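Local coordinates for protein chitin binding domain (Burkholderia pseudomallei, PDB 3UAM) that probably binds chitin or a related polysaccharide and, as a member of the AA10 lytic polysaccharide monooxygenase family, may cleave such chains oxidatively, at residues R39-Q44 / D89-L94; P27-Y33 / W103-A107; P76-A82 / R143-A147. One frame throughout, in Å; residues are numbered along the deposited sequence. Where two conformers were deposited one is given.

Overall arrangement
All three contacts are partly buried and join loops and short helices to one another beside the sheets of a beta-sandwich; only contact 2 includes a strand, 106-108. Contacts 1 and 2 use helices that follow each other in the chain, 42-45 and 30-36. Contact 3 joins two loops, which pack through Ala82, Ile81 and Leu144 on strands 190-200 and 205-215. They meet around Arg30, whose NH1 reaches the carbonyl of Leu94 and packs on Ala82. The chemistry differs: contact 1 relies on glutamine amides around a leucine, contact 2 on stacked flat groups and one short histidine-to-carbonyl bond, and contact 3 on an arginine and an aspartate that hold backbone groups.

Contact 1: R39-Q44 / D89-L94; sequences RLDFGQ and DARAQL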
ATOM      1  N   ARG A  39       3.711  19.345   2.784  1.00 17.55           N
ATOM      2  CA  ARG A  39       4.891  18.916   2.013  1.00 17.40           C
ATOM      3  C   ARG A  39       4.570  18.077   0.775  1.00 16.65           C
ATOM      4  O   ARG A  39       5.444  17.833  -0.042  1.00 16.69           O
ATOM      5  CB  ARG A  39       5.861  18.164   2.944  1.00 17.32           C
ATOM      6  CG  ARG A  39       6.287  19.036   4.140  1.00 18.15           C
ATOM      7  CD  ARG A  39       7.150  18.315   5.141  1.00 18.12           C
ATOM      8  NE  ARG A  39       8.191  17.520   4.503  1.00 18.10           N
ATOM      9  CZ  ARG A  39       9.009  16.709   5.166  1.00 18.19           C
ATOM     10  NH1 ARG A  39       8.925  16.618   6.487  1.00 18.73           N
ATOM     11  NH2 ARG A  39       9.931  16.004   4.521  1.00 18.10           N
ATOM     12  N   LEU A  40       3.333  17.603   0.655  1.00 16.16           N
ATOM     13  CA  LEU A  40       2.852  16.984  -0.571  1.00 15.75           C
ATOM     14  C   LEU A  40       1.497  17.548  -0.909  1.00 16.21           C
ATOM     15  O   LEU A  40       0.723  17.858  -0.002  1.00 16.69           O
ATOM     16  CB  LEU A  40       2.699  15.480  -0.387  1.00 14.75           C
ATOM     17  CG  LEU A  40       3.965  14.629  -0.289  1.00 14.52           C
ATOM     18  CD1 LEU A  40       3.582  13.173  -0.051  1.00 13.86           C
ATOM     19  CD2 LEU A  40       4.809  14.760  -1.547  1.00 14.81           C
ATOM     20  N   ASP A  41       1.163  17.664  -2.188  1.00 16.29           N
ATOM     21  CA  ASP A  41      -0.194  18.109  -2.506  1.00 16.63           C
ATOM     22  C   ASP A  41      -1.156  16.917  -2.554  1.00 15.56           C
ATOM     23  O   ASP A  41      -0.744  15.782  -2.425  1.00 14.65           O
ATOM     24  CB  ASP A  41      -0.246  18.974  -3.771  1.00 17.70           C
ATOM     25  CG  ASP A  41       0.230  18.258  -4.997  1.00 17.42           C
ATOM     26  OD1 ASP A  41      -0.116  17.079  -5.184  1.00 16.88           O
ATOM     27  OD2 ASP A  41       0.934  18.900  -5.803  1.00 18.42           O
ATOM     28  N   PHE A  42      -2.442  17.190  -2.719  1.00 15.76           N
ATOM     29  CA  PHE A  42      -3.459  16.147  -2.667  1.00 15.16           C
ATOM     30  C   PHE A  42      -3.284  15.089  -3.763  1.00 14.35           C
ATOM     31  O   PHE A  42      -3.401  13.898  -3.484  1.00 13.62           O
ATOM     32  CB  PHE A  42      -4.861  16.786  -2.753  1.00 16.01           C
ATOM     33  CG  PHE A  42      -5.988  15.837  -2.463  1.00 15.65           C
ATOM     34  CD1 PHE A  42      -6.246  15.443  -1.161  1.00 15.64           C
ATOM     35  CD2 PHE A  42      -6.800  15.354  -3.484  1.00 15.73           C
ATOM     36  CE1 PHE A  42      -7.297  14.584  -0.867  1.00 15.38           C
ATOM     37  CE2 PHE A  42      -7.848  14.492  -3.207  1.00 15.54           C
ATOM     38  CZ  PHE A  42      -8.103  14.118  -1.892  1.00 15.40           C
ATOM     39  N   GLY A  43      -3.023  15.516  -5.008  1.00 14.21           N
ATOM     40  CA  GLY A  43      -2.785  14.560  -6.097  1.00 13.50           C
ATOM     41  C   GLY A  43      -1.657  13.593  -5.746  1.00 12.49           C
ATOM     42  O   GLY A  43      -1.793  12.365  -5.836  1.00 11.72           O
ATOM     43  N   GLN A  44      -0.541  14.161  -5.315  1.00 12.38           N
ATOM     44  CA  GLN A  44       0.650  13.394  -4.964  1.00 11.60           C
ATOM     45  C   GLN A  44       0.398  12.296  -3.921  1.00 10.54           C
ATOM     46  O   GLN A  44       0.856  11.168  -4.096  1.00  9.72           O
ATOM     47  CB  GLN A  44       1.742  14.353  -4.467  1.00 12.24           C
ATOM     48  CG  GLN A  44       2.352  15.215  -5.578  1.00 13.09           C
ATOM     49  CD  GLN A  44       3.373  16.213  -5.056  1.00 13.81           C
ATOM     50  OE1 GLN A  44       3.294  16.652  -3.912  1.00 14.35           O
ATOM     51  NE2 GLN A  44       4.344  16.564  -5.884  1.00 14.21           N
ATOM     52  N   ASP A  89       9.256  13.876  -8.516  1.00 14.37           N
ATOM     53  CA  ASP A  89       8.797  15.084  -7.849  1.00 14.52           C
ATOM     54  C   ASP A  89       8.859  14.919  -6.307  1.00 13.76           C
ATOM     55  O   ASP A  89       9.602  14.068  -5.822  1.00 13.21           O
ATOM     56  CB  ASP A  89       7.406  15.459  -8.365  1.00 14.54           C
ATOM     57  CG  ASP A  89       6.315  14.503  -7.897  1.00 13.63           C
ATOM     58  OD1 ASP A  89       6.573  13.592  -7.092  1.00 12.80           O
ATOM     59  OD2 ASP A  89       5.164  14.666  -8.360  1.00 14.01           O
ATOM     60  N   ALA A  90       8.101  15.723  -5.554  1.00 13.62           N
ATOM     61  CA  ALA A  90       8.233  15.747  -4.093  1.00 13.37           C
ATOM     62  C   ALA A  90       7.794  14.439  -3.412  1.00 12.35           C
ATOM     63  O   ALA A  90       8.098  14.234  -2.233  1.00 12.32           O
ATOM     64  CB  ALA A  90       7.495  16.939  -3.495  1.00 13.82           C
ATOM     65  N   ARG A  91       7.105  13.561  -4.134  1.00 11.67           N
ATOM     66  CA  ARG A  91       6.829  12.206  -3.624  1.00 10.86           C
ATOM     67  C   ARG A  91       8.127  11.451  -3.241  1.00 10.84           C
ATOM     68  O   ARG A  91       8.073  10.510  -2.454  1.00 10.29           O
ATOM     69  CB  ARG A  91       6.045  11.376  -4.637  1.00 10.43           C
ATOM     70  CG  ARG A  91       4.598  11.805  -4.800  1.00 10.43           C
ATOM     71  CD  ARG A  91       3.931  11.099  -5.976  1.00 10.18           C
ATOM     72  NE  ARG A  91       4.199  11.800  -7.220  1.00 10.77           N
ATOM     73  CZ  ARG A  91       3.582  11.574  -8.376  1.00 10.89           C
ATOM     74  NH1 ARG A  91       2.702  10.589  -8.512  1.00 10.42           N
ATOM     75  NH2 ARG A  91       3.898  12.316  -9.423  1.00 11.59           N
ATOM     76  N   ALA A  92       9.270  11.855  -3.800  1.00 11.43           N
ATOM     77  CA  ALA A  92      10.565  11.254  -3.429  1.00 11.71           C
ATOM     78  C   ALA A  92      10.908  11.361  -1.950  1.00 11.86           C
ATOM     79  O   ALA A  92      11.628  10.508  -1.433  1.00 12.03           O
ATOM     80  CB  ALA A  92      11.702  11.850  -4.261  1.00 12.40           C
ATOM     81  N   GLN A  93      10.421  12.409  -1.278  1.00 12.20           N
ATOM     82  CA  GLN A  93      10.556  12.567   0.181  1.00 12.43           C
ATOM     83  C   GLN A  93      10.202  11.293   0.941  1.00 11.60           C
ATOM     84  O   GLN A  93      10.811  10.966   1.962  1.00 11.82           O
ATOM     85  CB  GLN A  93       9.608  13.671   0.699  1.00 12.86           C
ATOM     86  CG  GLN A  93      10.047  15.092   0.432  1.00 14.05           C
ATOM     87  CD  GLN A  93       8.938  16.133   0.674  1.00 14.57           C
ATOM     88  OE1 GLN A  93       8.951  16.834   1.674  1.00 15.37           O
ATOM     89  NE2 GLN A  93       7.969  16.217  -0.245  1.00 14.66           N
ATOM     90  N   LEU A  94       9.195  10.585   0.440  1.00 10.72           N
ATOM     91  CA  LEU A  94       8.662   9.416   1.124  1.00 10.00           C
ATOM     92  C   LEU A  94       9.667   8.298   1.343  1.00  9.92           C
ATOM     93  O   LEU A  94       9.513   7.538   2.280  1.00  9.63           O
ATOM     94  CB  LEU A  94       7.438   8.875   0.378  1.00  9.30           C
ATOM     95  CG  LEU A  94       6.203   9.787   0.467  1.00  9.31           C
ATOM     96  CD1 LEU A  94       5.274   9.480  -0.699  1.00  8.92           C
ATOM     97  CD2 LEU A  94       5.465   9.643   1.805  1.00  9.05           C
TER
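The carboxamide of Gln93 reads the backbone and side chain of Arg39 together and lies against Leu40, whose CD2 comes near its NE2. That NE2 donates to Arg39 O at 3.0 Å, nearly straight at 166° but from above the carbonyl plane, and sends a second N-H back to Ala90 O in its own 3-10 segment. Both acceptors lie close to the amide plane, which fixes the rotation of the group. That leaves OE1 facing the guanidinium of Arg39, which grips it side-on: NE lies 3.0 Å and NH2 3.1 Å from Gln93 OE1, with the oxygen in the guanidinium plane. The bend in the arginine chain at chi3 (44°) turns this edge toward the glutamine.

Leu40 fills the middle. Its CD2 sits 3.4 Å from Ala90 O and also touches the Ala90 methyl, while CD1 meets Leu94 CD1 at 4.1 Å. Behind them, Leu34 of helix 30-36 packs on both leucines.

At the other end, Gln44 stretches out beyond CG and divides its amide between the segments. OE1 accepts from Asp41 N at 2.9 Å, and Asp41 OD1 in return accepts from Gln44 N, a capping box that starts helix 42-45. NE2 makes a weak bond of 3.2 Å to Asp89 OD2, the amide and carboxylate planes steeply inclined. Asp89 is held mainly by Arg91, whose NE and NH2 grip it side-on, and its OD1 closes an Asx turn onto Arg91 N. The Arg91 chain, in turn, lies against Gln44 CB.

No salt bridge crosses between 39-44 and 89-94: Arg91 answers the charge of Asp89 inside its own segment. What crosses are the amide bonds of Gln93, the weak one from Gln44 and the leucine packing, with the charged Arg39 held on an uncharged amide oxygen.

Contact 2: P27-Y33 / W103-A107; sequences PESRAVY and WQKHA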
ATOM      1  N   PRO A  27      -5.450   4.554   9.846  1.00  9.36           N
ATOM      2  CA  PRO A  27      -4.594   5.568  10.435  1.00  9.53           C
ATOM      3  C   PRO A  27      -3.865   6.292   9.312  1.00  9.15           C
ATOM      4  O   PRO A  27      -3.598   5.683   8.279  1.00  8.84           O
ATOM      5  CB  PRO A  27      -3.611   4.766  11.281  1.00  9.63           C
ATOM      6  CG  PRO A  27      -3.627   3.396  10.747  1.00  9.36           C
ATOM      7  CD  PRO A  27      -4.981   3.190  10.133  1.00  9.22           C
ATOM      8  N   GLU A  28      -3.528   7.559   9.533  1.00  9.25           N
ATOM      9  CA  GLU A  28      -2.962   8.386   8.500  1.00  8.97           C
ATOM     10  C   GLU A  28      -1.704   7.698   7.962  1.00  8.31           C
ATOM     11  O   GLU A  28      -0.805   7.317   8.730  1.00  8.23           O
ATOM     12  CB  GLU A  28      -2.599   9.775   9.034  1.00  9.76           C
ATOM     13  CG  GLU A  28      -3.792  10.660   9.389  1.00 10.47           C
ATOM     14  CD  GLU A  28      -4.353  10.431  10.796  1.00 11.01           C
ATOM     15  OE1 GLU A  28      -4.058   9.411  11.458  1.00 10.75           O
ATOM     16  OE2 GLU A  28      -5.108  11.310  11.253  1.00 12.04           O
ATOM     17  N   SER A  29      -1.642   7.568   6.646  1.00  7.59           N
ATOM     18  CA  SER A  29      -0.476   7.012   6.015  1.00  7.11           C
ATOM     19  C   SER A  29       0.656   8.047   6.101  1.00  7.33           C
ATOM     20  O   SER A  29       0.422   9.221   6.402  1.00  7.63           O
ATOM     21  CB  SER A  29      -0.778   6.638   4.567  1.00  6.67           C
ATOM     22  OG  SER A  29      -0.862   7.786   3.754  1.00  6.87           O
ATOM     23  N   ARG A  30       1.874   7.587   5.846  1.00  7.06           N
ATOM     24  CA  ARG A  30       3.022   8.465   5.823  1.00  7.40           C
ATOM     25  C   ARG A  30       2.779   9.636   4.876  1.00  7.65           C
ATOM     26  O   ARG A  30       3.084  10.782   5.217  1.00  8.11           O
ATOM     27  CB  ARG A  30       4.262   7.684   5.410  1.00  7.18           C
ATOM     28  CG  ARG A  30       5.533   8.501   5.373  1.00  7.59           C
ATOM     29  CD  ARG A  30       6.684   7.695   4.838  1.00  7.47           C
ATOM     30  NE  ARG A  30       7.058   6.574   5.709  1.00  7.35           N
ATOM     31  CZ  ARG A  30       8.086   5.744   5.458  1.00  7.39           C
ATOM     32  NH1 ARG A  30       8.857   5.939   4.407  1.00  7.48           N
ATOM     33  NH2 ARG A  30       8.376   4.735   6.280  1.00  7.41           N
ATOM     34  N   ALA A  31       2.221   9.345   3.702  1.00  7.35           N
ATOM     35  CA  ALA A  31       2.005  10.385   2.690  1.00  7.81           C
ATOM     36  C   ALA A  31       0.932  11.373   3.156  1.00  8.30           C
ATOM     37  O   ALA A  31       1.082  12.582   2.950  1.00  8.91           O
ATOM     38  CB  ALA A  31       1.634   9.789   1.349  1.00  7.38           C
ATOM     39  N   VAL A  32      -0.131  10.864   3.781  1.00  8.28           N
ATOM     40  CA  VAL A  32      -1.196  11.736   4.337  1.00  8.91           C
ATOM     41  C   VAL A  32      -0.613  12.699   5.380  1.00  9.77           C
ATOM     42  O   VAL A  32      -0.938  13.894   5.393  1.00 10.43           O
ATOM     43  CB  VAL A  32      -2.357  10.920   4.933  1.00  8.57           C
ATOM     44  CG1 VAL A  32      -3.265  11.784   5.816  1.00  9.04           C
ATOM     45  CG2 VAL A  32      -3.150  10.278   3.802  1.00  8.15           C
ATOM     46  N   TYR A  33       0.261  12.190   6.242  1.00 10.00           N
ATOM     47  CA  TYR A  33       0.894  13.056   7.225  1.00 10.95           C
ATOM     48  C   TYR A  33       1.765  14.112   6.532  1.00 11.73           C
ATOM     49  O   TYR A  33       1.829  15.244   6.992  1.00 12.62           O
ATOM     50  CB  TYR A  33       1.764  12.264   8.188  1.00 10.89           C
ATOM     51  CG  TYR A  33       1.121  11.726   9.436  1.00 10.95           C
ATOM     52  CD1 TYR A  33       0.149  12.430  10.142  1.00 11.45           C
ATOM     53  CD2 TYR A  33       1.562  10.527   9.960  1.00 10.70           C
ATOM     54  CE1 TYR A  33      -0.382  11.916  11.322  1.00 11.60           C
ATOM     55  CE2 TYR A  33       1.035  10.008  11.111  1.00 10.84           C
ATOM     56  CZ  TYR A  33       0.075  10.699  11.787  1.00 11.28           C
ATOM     57  OH  TYR A  33      -0.374  10.142  12.946  1.00 11.60           O
ATOM     58  N   TRP A 103       9.910   9.701  10.844  1.00 11.93           N
ATOM     59  CA  TRP A 103       8.498   9.654  10.479  1.00 11.24           C
ATOM     60  C   TRP A 103       7.616   9.633  11.693  1.00 11.47           C
ATOM     61  O   TRP A 103       7.967   9.023  12.701  1.00 11.60           O
ATOM     62  CB  TRP A 103       8.207   8.431   9.650  1.00 10.40           C
ATOM     63  CG  TRP A 103       9.005   8.385   8.390  1.00 10.22           C
ATOM     64  CD1 TRP A 103      10.003   7.494   8.050  1.00 10.13           C
ATOM     65  CD2 TRP A 103       8.913   9.306   7.257  1.00 10.08           C
ATOM     66  NE1 TRP A 103      10.489   7.778   6.803  1.00 10.11           N
ATOM     67  CE2 TRP A 103       9.888   8.845   6.280  1.00 10.02           C
ATOM     68  CE3 TRP A 103       8.121  10.389   6.957  1.00 10.15           C
ATOM     69  CZ2 TRP A 103      10.049   9.464   5.057  1.00 10.08           C
ATOM     70  CZ3 TRP A 103       8.297  11.020   5.727  1.00 10.20           C
ATOM     71  CH2 TRP A 103       9.243  10.575   4.805  1.00 10.14           C
ATOM     72  N   GLN A 104       6.460  10.293  11.599  1.00 11.55           N
ATOM     73  CA  GLN A 104       5.483  10.274  12.678  1.00 11.83           C
ATOM     74  C   GLN A 104       4.930   8.861  12.702  1.00 11.08           C
ATOM     75  O   GLN A 104       4.611   8.312  11.648  1.00 10.25           O
ATOM     76  CB  GLN A 104       4.343  11.252  12.405  1.00 12.27           C
ATOM     77  CG  GLN A 104       4.710  12.723  12.429  1.00 13.35           C
ATOM     78  CD  GLN A 104       3.534  13.586  11.981  1.00 13.77           C
ATOM     79  OE1 GLN A 104       3.588  14.210  10.916  1.00 14.34           O
ATOM     80  NE2 GLN A 104       2.457  13.585  12.763  1.00 14.03           N
ATOM     81  N   LYS A 105       4.842   8.275  13.892  1.00 11.18           N
ATOM     82  CA  LYS A 105       4.498   6.865  14.043  1.00 10.78           C
ATOM     83  C   LYS A 105       3.271   6.703  14.925  1.00 10.86           C
ATOM     84  O   LYS A 105       3.195   7.294  15.993  1.00 11.80           O
ATOM     85  CB  LYS A 105       5.674   6.106  14.664  1.00 11.10           C
ATOM     86  CG  LYS A 105       6.953   6.115  13.828  1.00 11.10           C
ATOM     87  CD  LYS A 105       8.171   5.717  14.644  1.00 11.70           C
ATOM     88  CE  LYS A 105       9.473   5.923  13.870  1.00 11.88           C
ATOM     89  NZ  LYS A 105       9.802   7.330  13.507  1.00 12.04           N
ATOM     90  N   HIS A 106       2.322   5.894  14.498  1.00 10.22           N
ATOM     91  CA  HIS A 106       1.121   5.627  15.289  1.00 10.32           C
ATOM     92  C   HIS A 106       1.431   4.726  16.466  1.00 10.60           C
ATOM     93  O   HIS A 106       2.005   3.632  16.289  1.00 10.33           O
ATOM     94  CB  HIS A 106       0.034   4.973  14.417  1.00  9.76           C
ATOM     95  CG  HIS A 106      -0.437   5.845  13.298  1.00  9.48           C
ATOM     96  ND1 HIS A 106      -1.309   6.835  13.486  1.00  9.85           N
ATOM     97  CD2 HIS A 106      -0.077   5.884  11.939  1.00  9.06           C
ATOM     98  CE1 HIS A 106      -1.530   7.472  12.324  1.00  9.55           C
ATOM     99  NE2 HIS A 106      -0.774   6.885  11.371  1.00  9.04           N
ATOM    100  N   ALA A 107       1.038   5.158  17.661  1.00 11.05           N
ATOM    101  CA  ALA A 107       1.242   4.363  18.877  1.00 11.57           C
ATOM    102  C   ALA A 107       0.323   3.146  18.828  1.00 11.30           C
ATOM    103  O   ALA A 107      -0.891   3.305  18.850  1.00 11.22           O
ATOM    104  CB  ALA A 107       0.971   5.193  20.140  1.00 12.36           C
TER
HETATM  105  O   HOH W   1       1.759  15.965   9.647  1.00 17.55           O
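Arg30 lies flat on the indole of Trp103, the guanidinium and ring planes only 9° apart. CZ stands 3.6 Å from the centroid of the five-membered ring of Trp103, a cation-pi contact, while Arg30 CD sits squarely above the six-membered ring. Leaving the helix with CG anti to the backbone N (chi1 -179°), the arginine chain runs out over the indole, and the turn at chi3 lays its tip across the pyrrole part.

At the far end, His106 meets three residues. Its NE2 donates to Glu28 O at 2.7 Å, an almost straight bond that lies in the histidine plane and on a carbonyl lone pair. Pro27 CB covers one face of the imidazole, 3.5 Å from the centroid of the His106 ring in a CH-pi contact. The ring of Tyr33 runs nearly parallel but is slid aside, Tyr33 OH coming within 3.0 Å of His106 CE1.

Gln104 lays its amide over one face of Tyr33, with NE2 3.6 Å from Tyr33 CE1, while Glu28 CB covers the opposite face. A water bridges Gln104 OE1 and Tyr33 O.

In this family's beta-sandwich fold, the stack and histidine bond pack the start of helix 30-36 against the chain leading into strand 106-108, which pairs in parallel with 205-215. Ser29 caps the helix, its OG accepting from Val32 N.

Further out, Asp212 of strand 205-215 forms a salt bridge with Arg30 NH2, and Leu94 O takes NH1, so the guanidinium is pinned at its edges as well as stacked. Trp103 NE1 is occupied by Glu96 O, which holds the indole in place beneath the arginine.

Contact 3: P76-A82 / R143-A147; sequences PRDGEIA and RLARA
Arg146 reaches across to Pro76 O and seizes it end-on with both terminal nitrogens, NH2 at 2.8 Å and NH1 at 2.9 Å from Pro76 O, the oxygen lying in the guanidinium plane. NH1 also forms a salt bridge with Asp78 OD1 at 2.9 Å, a nearly straight bond (163°). That same Asp78 OD1 accepts from Arg146 N, likewise at 2.9 Å, so one carboxylate oxygen holds the residue by its backbone and by its tip. The two donors come from opposite faces of the carboxylate plane. Extended from CG to NE, the arginine chain passes alongside OD1 before its head group swings to the proline carbonyl.

Further partners complete the head group: NE donates to Pro55 O, and NH2 also to Ala56 O. Asp78 OD2 is served by a water that accepts from Ala147 N, adding an indirect link to the start of the 3-10 segment.

The backbones join directly where Gly79 N donates to Leu144 O at 2.7 Å, close to the line of the carbonyl bond but bent at the hydrogen (144°). Gly79 belongs to a type II turn from Arg77 to Glu80, closed by Glu80 N bonding to Arg77 O. A second water accepts from Arg143 NH1 and donates to Gly79 O.

Beneath this polar layer, Ile81 CD1 rests 3.7 Å from Leu144 O, and Ala82 CB meets Leu144 CD1 at 4.1 Å. Both Ala82 and Leu144 settle on Val210 of strand 205-215 and on Arg30 of helix 30-36, while Leu195 and Val193 of strand 190-200 support Ile81 and Leu144 respectively.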
ATOM      1  N   PRO A  76       7.720  -1.310  -7.573  1.00  8.73           N
ATOM      2  CA  PRO A  76       8.712  -0.364  -7.067  1.00  8.98           C
ATOM      3  C   PRO A  76       9.980  -1.064  -6.580  1.00  9.22           C
ATOM      4  O   PRO A  76       9.894  -2.079  -5.899  1.00  8.91           O
ATOM      5  CB  PRO A  76       8.003   0.299  -5.895  1.00  8.63           C
ATOM      6  CG  PRO A  76       6.547   0.094  -6.165  1.00  8.33           C
ATOM      7  CD  PRO A  76       6.464  -1.246  -6.819  1.00  8.30           C
ATOM      8  N   ARG A  77      11.134  -0.554  -6.977  1.00  9.77           N
ATOM      9  CA  ARG A  77      12.387  -1.132  -6.504  0.50 10.27           C
ATOM     10  C   ARG A  77      12.594  -0.886  -5.008  1.00 10.16           C
ATOM     11  O   ARG A  77      11.916  -0.037  -4.389  1.00  9.65           O
ATOM     12  CB  ARG A  77      13.589  -0.651  -7.327  0.50 11.13           C
ATOM     13  CG  ARG A  77      13.990   0.817  -7.241  0.50 11.47           C
ATOM     14  CD  ARG A  77      15.225   0.999  -8.122  0.50 12.40           C
ATOM     15  NE  ARG A  77      15.834   2.328  -8.103  0.50 13.00           N
ATOM     16  CZ  ARG A  77      16.727   2.730  -7.204  0.50 13.49           C
ATOM     17  NH1 ARG A  77      17.081   1.926  -6.214  0.50 13.59           N
ATOM     18  NH2 ARG A  77      17.239   3.945  -7.267  0.50 13.97           N
ATOM     19  N   ASP A  78      13.498  -1.671  -4.411  1.00 10.46           N
ATOM     20  CA  ASP A  78      13.840  -1.474  -3.013  1.00 10.53           C
ATOM     21  C   ASP A  78      14.310  -0.022  -2.841  1.00 10.70           C
ATOM     22  O   ASP A  78      15.021   0.537  -3.684  1.00 11.16           O
ATOM     23  CB  ASP A  78      14.933  -2.435  -2.545  1.00 11.17           C
ATOM     24  CG  ASP A  78      14.425  -3.881  -2.336  1.00 11.08           C
ATOM     25  OD1 ASP A  78      13.192  -4.125  -2.245  1.00 10.20           O
ATOM     26  OD2 ASP A  78      15.286  -4.795  -2.306  1.00 11.96           O
ATOM     27  N   GLY A  79      13.868   0.607  -1.772  1.00 10.41           N
ATOM     28  CA  GLY A  79      14.192   2.011  -1.545  1.00 10.67           C
ATOM     29  C   GLY A  79      13.250   2.987  -2.224  1.00 10.32           C
ATOM     30  O   GLY A  79      13.352   4.184  -1.980  1.00 10.56           O
ATOM     31  N   GLU A  80      12.334   2.493  -3.067  1.00  9.90           N
ATOM     32  CA  GLU A  80      11.292   3.322  -3.680  1.00  9.67           C
ATOM     33  C   GLU A  80       9.887   2.761  -3.413  1.00  8.86           C
ATOM     34  O   GLU A  80       8.920   3.087  -4.100  1.00  8.52           O
ATOM     35  CB  GLU A  80      11.553   3.486  -5.172  1.00 10.24           C
ATOM     36  CG  GLU A  80      12.945   4.030  -5.438  1.00 11.33           C
ATOM     37  CD  GLU A  80      13.232   4.358  -6.890  1.00 12.12           C
ATOM     38  OE1 GLU A  80      12.459   3.989  -7.796  1.00 12.53           O
ATOM     39  OE2 GLU A  80      14.255   4.990  -7.114  1.00 13.03           O
ATOM     40  N   ILE A  81       9.778   1.922  -2.391  1.00  8.57           N
ATOM     41  CA  ILE A  81       8.507   1.310  -2.045  1.00  8.00           C
ATOM     42  C   ILE A  81       7.541   2.354  -1.492  1.00  7.82           C
ATOM     43  O   ILE A  81       6.352   2.366  -1.860  1.00  7.39           O
ATOM     44  CB  ILE A  81       8.684   0.165  -1.028  1.00  7.99           C
ATOM     45  CG1 ILE A  81       9.442  -1.001  -1.681  1.00  8.24           C
ATOM     46  CG2 ILE A  81       7.338  -0.340  -0.529  1.00  7.40           C
ATOM     47  CD1 ILE A  81      10.092  -1.958  -0.708  1.00  8.57           C
ATOM     48  N   ALA A  82       8.037   3.227  -0.616  1.00  8.12           N
ATOM     49  CA  ALA A  82       7.165   4.180   0.064  1.00  8.17           C
ATOM     50  C   ALA A  82       6.551   5.208  -0.896  1.00  8.38           C
ATOM     51  O   ALA A  82       5.498   5.774  -0.591  1.00  8.42           O
ATOM     52  CB  ALA A  82       7.901   4.866   1.230  1.00  8.48           C
ATOM     53  N   ARG A 143      16.451   2.398   4.235  1.00 13.50           N
ATOM     54  CA  ARG A 143      15.386   2.624   3.269  1.00 13.00           C
ATOM     55  C   ARG A 143      14.660   1.301   3.127  1.00 12.13           C
ATOM     56  O   ARG A 143      15.281   0.256   3.242  1.00 12.33           O
ATOM     57  CB  ARG A 143      15.935   3.096   1.934  1.00 13.93           C
ATOM     58  CG  ARG A 143      16.523   4.499   2.020  1.00 15.29           C
ATOM     59  CD  ARG A 143      17.051   4.959   0.689  1.00 16.50           C
ATOM     60  NE  ARG A 143      17.619   6.285   0.858  1.00 18.34           N
ATOM     61  CZ  ARG A 143      17.185   7.399   0.275  1.00 18.93           C
ATOM     62  NH1 ARG A 143      16.168   7.380  -0.609  1.00 18.60           N
ATOM     63  NH2 ARG A 143      17.817   8.540   0.551  1.00 19.58           N
ATOM     64  N   LEU A 144      13.355   1.359   2.904  1.00 11.05           N
ATOM     65  CA  LEU A 144      12.506   0.167   2.925  1.00 10.48           C
ATOM     66  C   LEU A 144      12.881  -0.746   1.775  1.00 10.36           C
ATOM     67  O   LEU A 144      13.097  -0.282   0.666  1.00 10.27           O
ATOM     68  CB  LEU A 144      11.028   0.545   2.791  1.00  9.85           C
ATOM     69  CG  LEU A 144      10.435   1.412   3.889  1.00  9.81           C
ATOM     70  CD1 LEU A 144       8.986   1.753   3.586  1.00  9.35           C
ATOM     71  CD2 LEU A 144      10.521   0.662   5.189  1.00 10.16           C
ATOM     72  N   ALA A 145      12.952  -2.043   2.064  1.00 10.29           N
ATOM     73  CA  ALA A 145      13.335  -3.075   1.080  1.00 10.28           C
ATOM     74  C   ALA A 145      12.523  -4.332   1.356  1.00  9.90           C
ATOM     75  O   ALA A 145      12.021  -4.540   2.467  1.00  9.82           O
ATOM     76  CB  ALA A 145      14.841  -3.381   1.165  1.00 10.98           C
ATOM     77  N   ARG A 146      12.435  -5.185   0.345  1.00  9.73           N
ATOM     78  CA  ARG A 146      11.652  -6.415   0.418  1.00  9.55           C
ATOM     79  C   ARG A 146      12.113  -7.316   1.569  1.00 10.15           C
ATOM     80  O   ARG A 146      11.279  -7.931   2.237  1.00 10.28           O
ATOM     81  CB  ARG A 146      11.761  -7.157  -0.924  1.00  9.58           C
ATOM     82  CG  ARG A 146      10.904  -6.520  -1.994  1.00  8.92           C
ATOM     83  CD  ARG A 146      11.400  -6.852  -3.378  1.00  9.17           C
ATOM     84  NE  ARG A 146      10.499  -6.380  -4.399  1.00  8.67           N
ATOM     85  CZ  ARG A 146      10.336  -5.111  -4.769  1.00  8.45           C
ATOM     86  NH1 ARG A 146      11.013  -4.100  -4.222  1.00  8.55           N
ATOM     87  NH2 ARG A 146       9.494  -4.860  -5.741  1.00  8.18           N
ATOM     88  N   ALA A 147      13.420  -7.352   1.818  1.00 10.77           N
ATOM     89  CA  ALA A 147      14.015  -8.094   2.954  1.00 11.47           C
ATOM     90  C   ALA A 147      13.519  -7.681   4.349  1.00 11.46           C
ATOM     91  O   ALA A 147      13.736  -8.422   5.315  1.00 12.12           O
ATOM     92  CB  ALA A 147      15.540  -7.973   2.917  1.00 12.21           C
TER
HETATM   93  O   HOH W   2      15.380  -6.539  -0.105  1.00 11.82           O
HETATM   94  O   HOH W   3      15.476   5.538  -2.686  1.00 15.51           O